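Local coordinates for protein putative cytochrome P450 120 (Synechocystis sp., PDB 2VE3) that binds heme and retinoic acid and probably acts as a cytochrome P450 monooxygenase, inserting one atom of molecular oxygen into its substrate, at residues K48-F52 and G53-I57; P172-E175 and T176-Q179; G33-G36 and K37-Q41. All coordinates share one frame; numbering follows the deposited sequence.

Contact 1: K48-F52 and G53-I57; sequences KTRLF and GKNVI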
loop_
_atom_site.group_PDB
_atom_site.type_symbol
_atom_site.label_atom_id
_atom_site.label_comp_id
_atom_site.label_asym_id
_atom_site.label_seq_id
_atom_site.Cartn_x
_atom_site.Cartn_y
_atom_site.Cartn_z
ATOM N N LYS A 48 23.999 6.243 -3.415
ATOM C CA LYS A 48 24.010 6.055 -1.968
ATOM C C LYS A 48 23.609 7.322 -1.192
ATOM O O LYS A 48 23.786 8.466 -1.646
ATOM C CB LYS A 48 25.362 5.516 -1.481
ATOM C CG LYS A 48 26.468 6.562 -1.426
ATOM C CD LYS A 48 27.791 5.953 -1.009
ATOM C CE LYS A 48 28.926 6.925 -1.266
ATOM N NZ LYS A 48 28.840 8.041 -0.301
ATOM N N THR A 49 23.053 7.097 -0.010
ATOM C CA THR A 49 22.682 8.172 0.880
ATOM C C THR A 49 22.787 7.639 2.302
ATOM O O THR A 49 23.252 6.519 2.519
ATOM C CB THR A 49 21.256 8.697 0.552
ATOM O OG1 THR A 49 20.904 9.760 1.445
ATOM C CG2 THR A 49 20.226 7.591 0.646
ATOM N N ARG A 50 22.367 8.446 3.267
ATOM C CA ARG A 50 22.282 7.988 4.643
ATOM C C ARG A 50 20.928 8.394 5.190
ATOM O O ARG A 50 20.513 9.541 5.070
ATOM C CB ARG A 50 23.433 8.548 5.471
ATOM C CG ARG A 50 23.300 8.377 6.992
ATOM C CD ARG A 50 24.496 8.992 7.673
ATOM N NE ARG A 50 25.704 8.208 7.433
ATOM C CZ ARG A 50 26.927 8.719 7.292
ATOM N NH1 ARG A 50 27.119 10.030 7.344
ATOM N NH2 ARG A 50 27.958 7.913 7.075
ATOM N N LEU A 51 20.219 7.425 5.748
ATOM C CA LEU A 51 18.882 7.675 6.259
ATOM C C LEU A 51 18.726 6.987 7.606
ATOM O O LEU A 51 19.077 5.827 7.747
ATOM C CB LEU A 51 17.814 7.192 5.266
ATOM C CG LEU A 51 17.862 7.683 3.806
ATOM C CD1 LEU A 51 16.881 6.867 2.953
ATOM C CD2 LEU A 51 17.582 9.162 3.679
ATOM N N PHE A 52 18.229 7.737 8.589
ATOM C CA PHE A 52 17.956 7.234 9.950
ATOM C C PHE A 52 19.153 6.462 10.509
ATOM O O PHE A 52 18.989 5.377 11.071
ATOM C CB PHE A 52 16.717 6.329 9.966
ATOM C CG PHE A 52 15.500 6.929 9.313
ATOM C CD1 PHE A 52 14.579 7.650 10.064
ATOM C CD2 PHE A 52 15.264 6.745 7.953
ATOM C CE1 PHE A 52 13.453 8.194 9.471
ATOM C CE2 PHE A 52 14.137 7.276 7.346
ATOM C CZ PHE A 52 13.230 8.008 8.105
ATOM N N GLY A 53 20.346 7.006 10.292
ATOM C CA GLY A 53 21.590 6.421 10.776
ATOM C C GLY A 53 22.170 5.268 9.980
ATOM O O GLY A 53 23.196 4.716 10.383
ATOM N N LYS A 54 21.521 4.891 8.869
ATOM C CA LYS A 54 22.014 3.815 7.992
ATOM C C LYS A 54 22.440 4.310 6.604
ATOM O O LYS A 54 21.774 5.141 5.984
ATOM C CB LYS A 54 20.962 2.706 7.785
ATOM C CG LYS A 54 20.382 2.101 9.045
ATOM C CD LYS A 54 21.253 0.985 9.594
ATOM C CE LYS A 54 20.989 0.798 11.063
ATOM N NZ LYS A 54 19.533 0.947 11.358
ATOM N N ASN A 55 23.545 3.752 6.123
ATOM C CA ASN A 55 23.995 3.924 4.745
ATOM C C ASN A 55 23.089 3.124 3.823
ATOM O O ASN A 55 22.897 1.921 4.034
ATOM C CB ASN A 55 25.449 3.462 4.625
ATOM C CG ASN A 55 26.398 4.296 5.499
ATOM O OD1 ASN A 55 26.137 5.473 5.787
ATOM N ND2 ASN A 55 27.494 3.686 5.921
ATOM N N VAL A 56 22.519 3.799 2.822
ATOM C CA VAL A 56 21.490 3.186 1.967
ATOM C C VAL A 56 21.832 3.358 0.480
ATOM O O VAL A 56 22.184 4.451 0.051
ATOM C CB VAL A 56 20.064 3.767 2.256
ATOM C CG1 VAL A 56 18.956 2.933 1.575
ATOM C CG2 VAL A 56 19.772 3.854 3.789
ATOM N N ILE A 57 21.722 2.270 -0.288
ATOM C CA ILE A 57 21.864 2.321 -1.747
ATOM C C ILE A 57 20.478 2.219 -2.375
ATOM O O ILE A 57 19.748 1.276 -2.108
ATOM C CB ILE A 57 22.802 1.193 -2.282
ATOM C CG1 ILE A 57 24.172 1.269 -1.594
ATOM C CG2 ILE A 57 22.949 1.276 -3.810
ATOM C CD1 ILE A 57 25.198 0.245 -2.077
#
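Leu-51 and Val-56 meet on the tightly packed face of a beta hairpin, with Leu-51 CB 4.1 Å from Val-56 CG2. On the same face the methyl CG2 of Thr-49 lies alongside Val-56, 4.2 Å from its CB. Thr-49 is turned with OG1 anti to the backbone N (chi1 180°), which sets that methyl beside Val-56 and leaves OG1 to bond Glu-25. Phe-29 of helix 26-31 packs on Leu-51, and Phe-58 on Thr-49 and Leu-51.

The antiparallel hairpin is closed by a type I' turn from Leu-51 to Lys-54 and forms the edge of the mixed sheet of this cytochrome P450, where strand 341-345 flanks residues 54-59. Hydrogen-bonded pairs Thr-49 with Val-56 and Leu-51 with Lys-54 fix the register, Val-56 N donating almost straight to Thr-49 O (2.8 Å). Gly-53 has a positive phi that favours glycine, and any CB would run into Phe-52 O.

At the Arg-50/Asn-55 end the other face is looser, polar and partly exposed. Arg-50 NE, 3.2 Å from Asn-55 OD1, lies nearly in line with the Asn-55 C=O, but OD1 sits 25° out of the guanidinium plane and the N-H...O angle is only 137°. NH2 adds a weak bond to the same oxygen. An alanine at Arg-50 is likely to leave Asn-55 OD1 without these donors and its amide freer to turn. Lys-48 NZ bonds Gly-16 O, and its side chain makes a cation-pi contact with Phe-18.

Contact 2: P172-E175 and T176-Q179; sequences PWFE and TYIQ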
loop_
_atom_site.group_PDB
_atom_site.type_symbol
_atom_site.label_atom_id
_atom_site.label_comp_id
_atom_site.label_asym_id
_atom_site.label_seq_id
_atom_site.Cartn_x
_atom_site.Cartn_y
_atom_site.Cartn_z
ATOM N N PRO A 172 -9.688 8.625 14.128
ATOM C CA PRO A 172 -8.818 9.725 14.559
ATOM C C PRO A 172 -7.439 9.271 15.052
ATOM O O PRO A 172 -6.423 9.892 14.703
ATOM C CB PRO A 172 -9.599 10.342 15.720
ATOM C CG PRO A 172 -11.030 10.019 15.428
ATOM C CD PRO A 172 -11.026 8.706 14.753
ATOM N N TRP A 173 -7.406 8.204 15.848
ATOM C CA TRP A 173 -6.164 7.626 16.349
ATOM C C TRP A 173 -5.282 7.053 15.229
ATOM O O TRP A 173 -4.080 7.299 15.195
ATOM C CB TRP A 173 -6.457 6.541 17.400
ATOM C CG TRP A 173 -6.940 7.079 18.728
ATOM C CD1 TRP A 173 -6.735 8.340 19.240
ATOM C CD2 TRP A 173 -7.663 6.361 19.732
ATOM N NE1 TRP A 173 -7.309 8.452 20.488
ATOM C CE2 TRP A 173 -7.887 7.256 20.813
ATOM C CE3 TRP A 173 -8.157 5.053 19.822
ATOM C CZ2 TRP A 173 -8.578 6.883 21.968
ATOM C CZ3 TRP A 173 -8.843 4.682 20.974
ATOM C CH2 TRP A 173 -9.046 5.600 22.034
ATOM N N PHE A 174 -5.878 6.285 14.323
ATOM C CA PHE A 174 -5.146 5.721 13.197
ATOM C C PHE A 174 -4.517 6.775 12.299
ATOM O O PHE A 174 -3.397 6.608 11.828
ATOM C CB PHE A 174 -6.035 4.788 12.383
ATOM C CG PHE A 174 -5.551 3.372 12.370
ATOM C CD1 PHE A 174 -4.599 2.966 11.440
ATOM C CD2 PHE A 174 -6.024 2.448 13.290
ATOM C CE1 PHE A 174 -4.138 1.660 11.421
ATOM C CE2 PHE A 174 -5.568 1.129 13.277
ATOM C CZ PHE A 174 -4.619 0.740 12.343
ATOM N N GLU A 175 -5.231 7.868 12.094
ATOM C CA GLU A 175 -4.749 8.981 11.282
ATOM C C GLU A 175 -3.492 9.603 11.865
ATOM O O GLU A 175 -2.536 9.889 11.139
ATOM C CB GLU A 175 -5.863 10.019 11.094
ATOM C CG GLU A 175 -7.081 9.428 10.405
ATOM C CD GLU A 175 -6.801 9.067 8.948
ATOM O OE1 GLU A 175 -6.547 7.870 8.628
ATOM O OE2 GLU A 175 -6.826 9.998 8.125
ATOM N N THR A 176 -3.502 9.778 13.188
ATOM C CA THR A 176 -2.333 10.221 13.949
ATOM C C THR A 176 -1.191 9.177 13.959
ATOM O O THR A 176 -0.022 9.518 13.781
ATOM C CB THR A 176 -2.757 10.551 15.401
ATOM O OG1 THR A 176 -3.869 11.455 15.357
ATOM C CG2 THR A 176 -1.627 11.183 16.172
ATOM N N TYR A 177 -1.537 7.914 14.184
ATOM C CA TYR A 177 -0.580 6.805 14.102
ATOM C C TYR A 177 0.167 6.819 12.745
ATOM O O TYR A 177 1.391 6.860 12.700
ATOM C CB TYR A 177 -1.330 5.489 14.332
ATOM C CG TYR A 177 -0.522 4.234 14.097
ATOM C CD1 TYR A 177 0.397 3.787 15.043
ATOM C CD2 TYR A 177 -0.684 3.487 12.927
ATOM C CE1 TYR A 177 1.141 2.652 14.824
ATOM C CE2 TYR A 177 0.056 2.342 12.707
ATOM C CZ TYR A 177 0.973 1.935 13.654
ATOM O OH TYR A 177 1.708 0.787 13.444
ATOM N N ILE A 178 -0.591 6.833 11.654
ATOM C CA ILE A 178 -0.044 6.879 10.289
ATOM C C ILE A 178 0.935 8.044 10.022
ATOM O O ILE A 178 1.997 7.836 9.422
ATOM C CB ILE A 178 -1.180 6.854 9.235
ATOM C CG1 ILE A 178 -1.861 5.479 9.227
ATOM C CG2 ILE A 178 -0.646 7.216 7.836
ATOM C CD1 ILE A 178 -3.074 5.387 8.292
ATOM N N GLN A 179 0.604 9.244 10.501
ATOM C CA GLN A 179 1.426 10.444 10.259
ATOM C C GLN A 179 2.861 10.348 10.795
ATOM O O GLN A 179 3.757 11.029 10.291
ATOM C CB GLN A 179 0.723 11.714 10.766
ATOM C CG GLN A 179 -0.321 12.285 9.788
ATOM C CD GLN A 179 -0.940 13.643 10.222
ATOM O OE1 GLN A 179 -1.862 14.144 9.572
ATOM N NE2 GLN A 179 -0.426 14.235 11.291
#
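Thr-176 opens the second half of this two-turn stretch of helix 170-181 by gripping Pro-172 O twice. Its OG1 donates at 3.1 Å and its own N at 3.3 Å, the two arriving from opposite faces of the carbonyl plane. With OG1 beside the backbone N (chi1 -52°), the hydroxyl is folded back along the helix toward that oxygen.

Tyr-177 follows, its N bonded to Trp-173 O at 2.8 Å. Its ring turns an edge toward the face of Phe-174 in a T-shaped pair, centroids 5.6 Å apart and planes at 68°; CD2 comes closest, 4.2 Å from Phe-174 CE1. The phenol OH reaches on to Leu-87 O.

Ile-178 N bonds Phe-174 O, and its CD1 lies at the edge of the Phe-174 ring, 4.3 Å from CD1 of that residue. The ring thus has Tyr-177 and Ile-178 as neighbours, and it also packs on helices 192-215 and 241-272. Gln-179 N closes the run on Glu-175 O, while the Glu-175 carboxylate is held by Arg-148 and His-256.

The chemistry is consistent with a helix whose Phe-174, Tyr-177 and Ile-178 side is buried, while the threonine hydroxyl spends its proton on the helix's own backbone.

Contact 3: G33-G36 and K37-Q41; sequences GDFG and KKRQQ
Stacking between Arg-39 and Phe-35 dominates this first turn of helix 35-43, an i, i+4 cation-pi stack at the helix's N-terminal end, with the Phe-35 side chain about 6 Å from the bound retinoic acid. The guanidinium lies flat on the ring, planes only 13° apart and centres 3.9 Å apart, with Phe-35 CE1 over the middle of the guanidinium, 3.4 Å from CZ. The cation-pi contact is off-centre, CZ being 34° off the ring normal; NE lies over the face toward the rim. Nearer the ring axis is the methylene CD, 3.9 Å from the centroid and 15° off the normal, a CH-pi contact over the face. Arg-39, with CG beside its own N, bends at chi2 and runs back over the ring.

Hydrogen bonds tie the same pair again. Arg-39 NH2 donates to Phe-35 O at 3.1 Å, in the carbonyl plane and on a lone pair, so ring and carbonyl of one residue together limit the rotation of the guanidinium. The backbone bond from Arg-39 N to that oxygen is weak; Lys-38 N to Asp-34 O (2.8 Å) is firmer, and Gln-40 N bonds Gly-36 O.

Charge plays a more distant part. Asp-34 OD2 touches the aliphatic chain of Lys-38, 3.3 Å from CD, but Lys-38 NZ stands 5.8 Å from Asp-34 OD2, too far for a salt bridge, so any attraction is probably weak. The true salt bridge of Arg-39 runs from NH1 to Glu-25.

Around this turn, Phe-35 packs on Phe-47, Thr-49 and Leu-51 of strand 47-51 and meets the ring of Phe-58, while Asn-28 of helix 26-31 touches both Phe-35 and Arg-39.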
loop_
_atom_site.group_PDB
_atom_site.type_symbol
_atom_site.label_atom_id
_atom_site.label_comp_id
_atom_site.label_asym_id
_atom_site.label_seq_id
_atom_site.Cartn_x
_atom_site.Cartn_y
_atom_site.Cartn_z
ATOM N N GLY A 33 9.657 15.823 -2.378
ATOM C CA GLY A 33 9.021 14.934 -3.363
ATOM C C GLY A 33 10.000 14.594 -4.474
ATOM O O GLY A 33 9.681 13.856 -5.403
ATOM N N ASP A 34 11.216 15.110 -4.318
ATOM C CA ASP A 34 12.228 15.215 -5.352
ATOM C C ASP A 34 13.361 14.204 -5.153
ATOM O O ASP A 34 14.233 14.048 -6.016
ATOM C CB ASP A 34 12.808 16.634 -5.256
ATOM C CG ASP A 34 13.503 17.070 -6.517
ATOM O OD1 ASP A 34 12.978 16.773 -7.619
ATOM O OD2 ASP A 34 14.574 17.718 -6.405
ATOM N N PHE A 35 13.328 13.512 -4.015
ATOM C CA PHE A 35 14.493 12.805 -3.486
ATOM C C PHE A 35 15.194 11.868 -4.469
ATOM O O PHE A 35 16.378 12.036 -4.744
ATOM C CB PHE A 35 14.146 12.080 -2.175
ATOM C CG PHE A 35 15.344 11.521 -1.456
ATOM C CD1 PHE A 35 16.066 12.308 -0.569
ATOM C CD2 PHE A 35 15.758 10.210 -1.677
ATOM C CE1 PHE A 35 17.170 11.797 0.091
ATOM C CE2 PHE A 35 16.867 9.707 -1.021
ATOM C CZ PHE A 35 17.573 10.510 -0.135
ATOM N N GLY A 36 14.464 10.890 -4.992
ATOM C CA GLY A 36 15.059 9.835 -5.818
ATOM C C GLY A 36 15.464 10.336 -7.191
ATOM O O GLY A 36 16.532 9.978 -7.701
ATOM N N LYS A 37 14.598 11.162 -7.775
ATOM C CA LYS A 37 14.808 11.764 -9.092
ATOM C C LYS A 37 16.006 12.717 -9.080
ATOM O O LYS A 37 16.838 12.675 -9.988
ATOM C CB LYS A 37 13.529 12.495 -9.557
ATOM C CG LYS A 37 13.605 13.086 -10.967
ATOM C CD LYS A 37 12.226 13.453 -11.524
ATOM C CE LYS A 37 12.337 14.137 -12.893
ATOM N NZ LYS A 37 13.100 13.321 -13.903
ATOM N N LYS A 38 16.094 13.558 -8.045
ATOM C CA LYS A 38 17.220 14.486 -7.880
ATOM C C LYS A 38 18.571 13.774 -7.866
ATOM O O LYS A 38 19.512 14.183 -8.541
ATOM C CB LYS A 38 17.058 15.326 -6.608
ATOM C CG LYS A 38 18.103 16.417 -6.449
ATOM C CD LYS A 38 17.709 17.421 -5.362
ATOM C CE LYS A 38 18.930 18.173 -4.839
ATOM N NZ LYS A 38 19.805 17.275 -4.018
ATOM N N ARG A 39 18.650 12.697 -7.103
ATOM C CA ARG A 39 19.889 11.958 -6.946
ATOM C C ARG A 39 20.172 11.027 -8.120
ATOM O O ARG A 39 21.305 10.604 -8.316
ATOM C CB ARG A 39 19.872 11.199 -5.623
ATOM C CG ARG A 39 20.155 12.107 -4.456
ATOM C CD ARG A 39 19.437 11.700 -3.195
ATOM N NE ARG A 39 19.612 12.728 -2.183
ATOM C CZ ARG A 39 18.855 13.816 -2.078
ATOM N NH1 ARG A 39 19.111 14.696 -1.115
ATOM N NH2 ARG A 39 17.842 14.029 -2.920
ATOM N N GLN A 40 19.148 10.715 -8.902
ATOM C CA GLN A 40 19.358 9.940 -10.121
ATOM C C GLN A 40 20.027 10.778 -11.211
ATOM O O GLN A 40 20.958 10.320 -11.863
ATOM C CB GLN A 40 18.045 9.359 -10.618
ATOM C CG GLN A 40 18.221 8.019 -11.250
ATOM C CD GLN A 40 17.246 7.023 -10.706
ATOM O OE1 GLN A 40 17.549 6.309 -9.747
ATOM N NE2 GLN A 40 16.056 6.975 -11.297
ATOM N N GLN A 41 19.545 12.003 -11.390
ATOM C CA GLN A 41 20.146 12.968 -12.304
ATOM C C GLN A 41 21.576 13.314 -11.889
ATOM O O GLN A 41 22.505 13.194 -12.695
ATOM C CB GLN A 41 19.297 14.238 -12.349
ATOM C CG GLN A 41 18.019 14.131 -13.179
ATOM C CD GLN A 41 18.064 14.984 -14.459
ATOM O OE1 GLN A 41 19.136 15.229 -15.031
ATOM N NE2 GLN A 41 16.889 15.443 -14.905
#

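How the contacts relate
Contacts 1 and 3 belong to one neighbourhood, their centres about 15 Å apart: helix 35-43 leads directly into strand 47-51, and the Phe-35 ring touches Thr-49 and Leu-51 of the hairpin. Glu-25 joins them too, bonding Thr-49 in one and Arg-39 in the other. Contact 2, on helix 170-181, stands apart, with nearest atoms about 10 Å from contact 1 and 15 Å from contact 3. All three are partly buried, but contact 2 lies nearest the chain's centre. Chemistry follows place: strand pairing with an arginine-amide bond at the sheet edge, cation-pi stacking at a helix start, and a T-shaped ring pair and a threonine-to-backbone bond within a helix packed among others.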